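Local coordinates for mandelate racemase/muconate lactonizing enzyme-like protein (Rubrobacter xylanophilus DSM 9941, PDB 2QQ6) that binds magnesium and probably acts as a lyase or related enzyme of the mandelate racemase/muconate lactonizing family within the enolase superfamily, at residues V110-L124 with I364-L377. Residues are numbered along the deposited sequence; the frame is centred on the assembly and turned at random.
Sequences VYRLLGGAFRRRVRL and IREGHIELTEEPGL
Arg121 meets His368 because its CG sits between the backbone N and the carbonyl carbon (chi1 77°) and the rest of its chain runs out extended, while the His368 ring swings to the side of its own backbone N. The guanidinium then lies flat on the imidazole, centres 3.7 Å apart and planes 24° apart, with NH2 over the rim of the ring near CD2. The CE1 side of the same ring lies against CB of Arg123; the extended Arg123 chain carries its charge onward to a salt bridge with Glu212. With an alanine at His368, the Arg121 guanidinium would probably lose the ring it lies on and be freer to turn. The backbones that carry them, strands 121-124 and 368-370, run antiparallel, and Val122 and Ile369 form a hydrogen-bonded pair, Val122 N to Ile369 O and Ile369 N to Val122 O, each 2.8 Å. Strand 121-127 belongs to the enolase-superfamily barrel, where it also pairs with strands 167-171 and 342-344, so 368-370 is an antiparallel addition to the parallel sheet. On the other face, Val122 CG2 lies against Ile369 CB, and Val122 also packs on Ala330 of helix 323-334. At the strand end, Leu124 CD1 lies among Ile364 CG2 and Ile369 CG1. Farther along, Glu373 OE2 takes two salt bridges: from Arg112 NH2 at 2.9 Å, also a near-straight hydrogen bond (164°) in the guanidinium plane, and from Arg120 NH2 at 2.7 Å. Tyr111 OH donates to Thr372 O at 3.1 Å, from above the carbonyl plane, and lies over one face of the Arg120 guanidinium, toward its rim.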
loop_
_atom_site.group_PDB
_atom_site.type_symbol
_atom_site.label_atom_id
_atom_site.label_comp_id
_atom_site.label_asym_id
_atom_site.label_seq_id
_atom_site.Cartn_x
_atom_site.Cartn_y
_atom_site.Cartn_z
ATOM N N VAL B 110 8.375 -23.581 14.366
ATOM C CA VAL B 110 7.254 -22.808 13.847
ATOM C C VAL B 110 6.234 -23.581 13.014
ATOM O O VAL B 110 5.031 -23.420 13.224
ATOM C CB VAL B 110 7.752 -21.585 13.051
ATOM C CG1 VAL B 110 7.089 -21.519 11.689
ATOM C CG2 VAL B 110 7.458 -20.325 13.838
ATOM N N TYR B 111 6.685 -24.413 12.075
ATOM C CA TYR B 111 5.726 -25.163 11.267
ATOM C C TYR B 111 4.753 -25.969 12.139
ATOM O O TYR B 111 3.616 -26.237 11.741
ATOM C CB TYR B 111 6.445 -26.071 10.253
ATOM C CG TYR B 111 7.369 -27.122 10.825
ATOM C CD1 TYR B 111 6.869 -28.280 11.420
ATOM C CD2 TYR B 111 8.754 -26.976 10.736
ATOM C CE1 TYR B 111 7.733 -29.275 11.908
ATOM C CE2 TYR B 111 9.626 -27.963 11.221
ATOM C CZ TYR B 111 9.111 -29.109 11.802
ATOM O OH TYR B 111 9.971 -30.093 12.246
ATOM N N ARG B 112 5.193 -26.339 13.339
ATOM C CA ARG B 112 4.339 -27.089 14.254
ATOM C C ARG B 112 3.344 -26.165 14.961
ATOM O O ARG B 112 2.572 -26.585 15.825
ATOM C CB ARG B 112 5.177 -27.864 15.278
ATOM C CG ARG B 112 5.763 -29.161 14.738
ATOM C CD ARG B 112 6.249 -30.054 15.877
ATOM N NE ARG B 112 6.946 -31.255 15.408
ATOM C CZ ARG B 112 6.408 -32.179 14.614
ATOM N NH1 ARG B 112 5.159 -32.045 14.189
ATOM N NH2 ARG B 112 7.116 -33.243 14.246
ATOM N N LEU B 113 3.373 -24.895 14.593
ATOM C CA LEU B 113 2.438 -23.937 15.156
ATOM C C LEU B 113 1.488 -23.564 14.022
ATOM O O LEU B 113 0.381 -23.070 14.251
ATOM C CB LEU B 113 3.174 -22.696 15.674
ATOM C CG LEU B 113 3.760 -22.780 17.081
ATOM C CD1 LEU B 113 4.531 -21.527 17.361
ATOM C CD2 LEU B 113 2.663 -22.942 18.105
ATOM N N LEU B 114 1.936 -23.829 12.796
ATOM C CA LEU B 114 1.156 -23.540 11.603
ATOM C C LEU B 114 0.373 -24.757 11.125
ATOM O O LEU B 114 0.066 -24.885 9.937
ATOM C CB LEU B 114 2.073 -23.037 10.490
ATOM C CG LEU B 114 2.788 -21.728 10.838
ATOM C CD1 LEU B 114 3.703 -21.305 9.694
ATOM C CD2 LEU B 114 1.757 -20.643 11.127
ATOM N N GLY B 115 0.053 -25.650 12.058
ATOM C CA GLY B 115 -0.712 -26.830 11.713
ATOM C C GLY B 115 0.086 -28.102 11.519
ATOM O O GLY B 115 -0.496 -29.184 11.461
ATOM N N GLY B 116 1.406 -27.993 11.417
ATOM C CA GLY B 116 2.207 -29.190 11.229
ATOM C C GLY B 116 2.893 -29.250 9.878
ATOM O O GLY B 116 2.686 -28.383 9.030
ATOM N N ALA B 117 3.692 -30.290 9.666
ATOM C CA ALA B 117 4.439 -30.419 8.430
ATOM C C ALA B 117 3.995 -31.558 7.538
ATOM O O ALA B 117 3.686 -32.655 8.007
ATOM C CB ALA B 117 5.921 -30.566 8.747
ATOM N N PHE B 118 3.966 -31.277 6.235
ATOM C CA PHE B 118 3.600 -32.261 5.224
ATOM C C PHE B 118 4.906 -32.827 4.685
ATOM O O PHE B 118 4.986 -34.003 4.310
ATOM C CB PHE B 118 2.800 -31.607 4.087
ATOM C CG PHE B 118 1.391 -31.256 4.456
ATOM C CD1 PHE B 118 1.120 -30.170 5.279
ATOM C CD2 PHE B 118 0.332 -32.036 4.011
ATOM C CE1 PHE B 118 -0.187 -29.875 5.656
ATOM C CE2 PHE B 118 -0.985 -31.744 4.384
ATOM C CZ PHE B 118 -1.241 -30.668 5.205
ATOM N N ARG B 119 5.928 -31.974 4.655
ATOM C CA ARG B 119 7.260 -32.347 4.190
ATOM C C ARG B 119 8.258 -31.640 5.101
ATOM O O ARG B 119 7.991 -30.532 5.588
ATOM C CB ARG B 119 7.467 -31.909 2.739
ATOM C CG ARG B 119 7.501 -30.391 2.541
ATOM C CD ARG B 119 7.472 -30.026 1.062
ATOM N NE ARG B 119 6.287 -30.579 0.418
ATOM C CZ ARG B 119 5.043 -30.198 0.692
ATOM N NH1 ARG B 119 4.812 -29.256 1.595
ATOM N NH2 ARG B 119 4.025 -30.769 0.069
ATOM N N ARG B 120 9.406 -32.279 5.330
ATOM C CA ARG B 120 10.423 -31.711 6.213
ATOM C C ARG B 120 11.508 -30.910 5.491
ATOM O O ARG B 120 12.123 -30.025 6.085
ATOM C CB ARG B 120 11.070 -32.815 7.041
ATOM C CG ARG B 120 11.522 -32.341 8.421
ATOM C CD ARG B 120 10.349 -32.258 9.407
ATOM N NE ARG B 120 10.525 -33.200 10.516
ATOM C CZ ARG B 120 9.545 -33.584 11.339
ATOM N NH1 ARG B 120 8.310 -33.106 11.176
ATOM N NH2 ARG B 120 9.790 -34.448 12.329
ATOM N N ARG B 121 11.756 -31.222 4.222
ATOM C CA ARG B 121 12.759 -30.485 3.461
ATOM C C ARG B 121 12.123 -29.909 2.205
ATOM O O ARG B 121 11.456 -30.630 1.444
ATOM C CB ARG B 121 13.940 -31.377 3.092
ATOM C CG ARG B 121 13.701 -32.340 1.953
ATOM C CD ARG B 121 15.012 -33.049 1.629
ATOM N NE ARG B 121 15.123 -33.434 0.226
ATOM C CZ ARG B 121 16.284 -33.566 -0.405
ATOM N NH1 ARG B 121 17.415 -33.341 0.249
ATOM N NH2 ARG B 121 16.320 -33.910 -1.687
ATOM N N VAL B 122 12.345 -28.606 2.000
ATOM C CA VAL B 122 11.776 -27.876 0.874
ATOM C C VAL B 122 12.733 -27.512 -0.259
ATOM O O VAL B 122 13.841 -27.008 -0.057
ATOM C CB VAL B 122 11.053 -26.588 1.362
ATOM C CG1 VAL B 122 10.566 -26.786 2.790
ATOM C CG2 VAL B 122 11.962 -25.360 1.237
ATOM N N ARG B 123 12.253 -27.760 -1.468
ATOM C CA ARG B 123 12.995 -27.504 -2.686
ATOM C C ARG B 123 12.963 -26.039 -3.110
ATOM O O ARG B 123 11.936 -25.361 -3.006
ATOM C CB ARG B 123 12.423 -28.393 -3.778
ATOM C CG ARG B 123 12.941 -28.147 -5.143
ATOM C CD ARG B 123 12.050 -28.885 -6.093
ATOM N NE ARG B 123 12.362 -28.580 -7.477
ATOM C CZ ARG B 123 11.577 -28.905 -8.495
ATOM N NH1 ARG B 123 10.435 -29.543 -8.267
ATOM N NH2 ARG B 123 11.938 -28.597 -9.734
ATOM N N LEU B 124 14.101 -25.564 -3.598
ATOM C CA LEU B 124 14.241 -24.181 -4.039
ATOM C C LEU B 124 14.427 -24.090 -5.539
ATOM O O LEU B 124 14.534 -25.110 -6.224
ATOM C CB LEU B 124 15.465 -23.548 -3.393
ATOM C CG LEU B 124 15.559 -23.569 -1.882
ATOM C CD1 LEU B 124 16.987 -23.288 -1.496
ATOM C CD2 LEU B 124 14.605 -22.555 -1.282
ATOM N N ILE B 364 20.976 -23.986 2.972
ATOM C CA ILE B 364 20.659 -24.619 1.703
ATOM C C ILE B 364 21.645 -25.748 1.481
ATOM O O ILE B 364 22.798 -25.668 1.899
ATOM C CB ILE B 364 20.769 -23.640 0.523
ATOM C CG1 ILE B 364 20.088 -22.312 0.872
ATOM C CG2 ILE B 364 20.126 -24.258 -0.711
ATOM C CD1 ILE B 364 20.011 -21.322 -0.283
ATOM N N ARG B 365 21.193 -26.811 0.833
ATOM C CA ARG B 365 22.072 -27.936 0.579
ATOM C C ARG B 365 21.536 -28.753 -0.571
ATOM O O ARG B 365 20.647 -29.579 -0.398
ATOM C CB ARG B 365 22.195 -28.798 1.830
ATOM N N GLU B 366 22.086 -28.506 -1.753
ATOM C CA GLU B 366 21.682 -29.222 -2.954
ATOM C C GLU B 366 20.298 -28.828 -3.440
ATOM O O GLU B 366 19.493 -29.690 -3.790
ATOM C CB GLU B 366 21.720 -30.739 -2.722
ATOM C CG GLU B 366 23.114 -31.368 -2.825
ATOM C CD GLU B 366 23.763 -31.165 -4.196
ATOM O OE1 GLU B 366 23.059 -31.346 -5.218
ATOM O OE2 GLU B 366 24.975 -30.838 -4.255
ATOM N N GLY B 367 20.026 -27.525 -3.449
ATOM C CA GLY B 367 18.748 -27.020 -3.929
ATOM C C GLY B 367 17.562 -27.287 -3.028
ATOM O O GLY B 367 16.403 -27.197 -3.449
ATOM N N HIS B 368 17.863 -27.620 -1.780
ATOM C CA HIS B 368 16.838 -27.900 -0.796
ATOM C C HIS B 368 17.191 -27.270 0.546
ATOM O O HIS B 368 18.340 -26.908 0.800
ATOM C CB HIS B 368 16.695 -29.406 -0.592
ATOM C CG HIS B 368 16.061 -30.123 -1.741
ATOM N ND1 HIS B 368 14.702 -30.105 -1.975
ATOM C CD2 HIS B 368 16.594 -30.920 -2.696
ATOM C CE1 HIS B 368 14.425 -30.865 -3.021
ATOM N NE2 HIS B 368 15.557 -31.371 -3.475
ATOM N N ILE B 369 16.186 -27.123 1.400
ATOM C CA ILE B 369 16.403 -26.615 2.745
ATOM C C ILE B 369 15.754 -27.652 3.650
ATOM O O ILE B 369 14.574 -27.951 3.480
ATOM C CB ILE B 369 15.746 -25.246 2.970
ATOM C CG1 ILE B 369 16.537 -24.166 2.221
ATOM C CG2 ILE B 369 15.701 -24.934 4.461
ATOM C CD1 ILE B 369 16.140 -22.746 2.591
ATOM N N GLU B 370 16.532 -28.220 4.572
ATOM C CA GLU B 370 16.033 -29.232 5.500
ATOM C C GLU B 370 15.605 -28.530 6.774
ATOM O O GLU B 370 16.317 -27.659 7.266
ATOM C CB GLU B 370 17.141 -30.227 5.822
ATOM C CG GLU B 370 16.667 -31.586 6.314
ATOM C CD GLU B 370 16.134 -32.450 5.180
ATOM O OE1 GLU B 370 16.858 -32.628 4.169
ATOM O OE2 GLU B 370 14.992 -32.949 5.299
ATOM N N LEU B 371 14.457 -28.910 7.321
ATOM C CA LEU B 371 13.992 -28.258 8.530
ATOM C C LEU B 371 14.043 -29.101 9.790
ATOM O O LEU B 371 13.578 -30.244 9.842
ATOM C CB LEU B 371 12.586 -27.677 8.331
ATOM C CG LEU B 371 12.604 -26.170 8.024
ATOM C CD1 LEU B 371 11.191 -25.596 8.005
ATOM C CD2 LEU B 371 13.436 -25.460 9.101
ATOM N N THR B 372 14.631 -28.480 10.804
ATOM C CA THR B 372 14.847 -29.046 12.123
ATOM C C THR B 372 13.602 -29.012 12.995
ATOM O O THR B 372 12.566 -28.477 12.595
ATOM C CB THR B 372 15.953 -28.257 12.850
ATOM O OG1 THR B 372 15.781 -28.387 14.266
ATOM C CG2 THR B 372 15.892 -26.770 12.468
ATOM N N GLU B 373 13.722 -29.589 14.189
ATOM C CA GLU B 373 12.637 -29.598 15.164
ATOM C C GLU B 373 12.958 -28.587 16.272
ATOM O O GLU B 373 12.303 -28.538 17.317
ATOM C CB GLU B 373 12.441 -31.002 15.744
ATOM C CG GLU B 373 11.992 -32.013 14.698
ATOM C CD GLU B 373 11.070 -33.088 15.261
ATOM O OE1 GLU B 373 11.489 -33.811 16.192
ATOM O OE2 GLU B 373 9.922 -33.210 14.769
ATOM N N GLU B 374 13.973 -27.770 16.026
ATOM C CA GLU B 374 14.360 -26.756 16.984
ATOM C C GLU B 374 13.275 -25.695 17.043
ATOM O O GLU B 374 12.846 -25.171 16.009
ATOM C CB GLU B 374 15.690 -26.135 16.573
ATOM C CG GLU B 374 16.852 -27.113 16.660
ATOM C CD GLU B 374 17.072 -27.626 18.075
ATOM O OE1 GLU B 374 17.602 -26.854 18.904
ATOM O OE2 GLU B 374 16.702 -28.793 18.360
ATOM N N PRO B 375 12.810 -25.366 18.259
ATOM C CA PRO B 375 11.766 -24.362 18.456
ATOM C C PRO B 375 12.025 -23.047 17.743
ATOM O O PRO B 375 13.169 -22.621 17.606
ATOM C CB PRO B 375 11.712 -24.211 19.980
ATOM C CG PRO B 375 13.066 -24.632 20.426
ATOM C CD PRO B 375 13.326 -25.826 19.556
ATOM N N GLY B 376 10.939 -22.430 17.278
ATOM C CA GLY B 376 11.006 -21.159 16.576
ATOM C C GLY B 376 11.966 -21.071 15.402
ATOM O O GLY B 376 13.097 -20.613 15.560
ATOM N N LEU B 377 11.533 -21.497 14.221
ATOM C CA LEU B 377 12.399 -21.424 13.039
ATOM C C LEU B 377 13.563 -22.415 13.080
ATOM O O LEU B 377 13.702 -23.281 12.208
ATOM C CB LEU B 377 12.960 -19.999 12.876
ATOM C CG LEU B 377 12.036 -18.903 12.331
ATOM C CD1 LEU B 377 10.719 -18.893 13.076
ATOM C CD2 LEU B 377 12.732 -17.559 12.457
#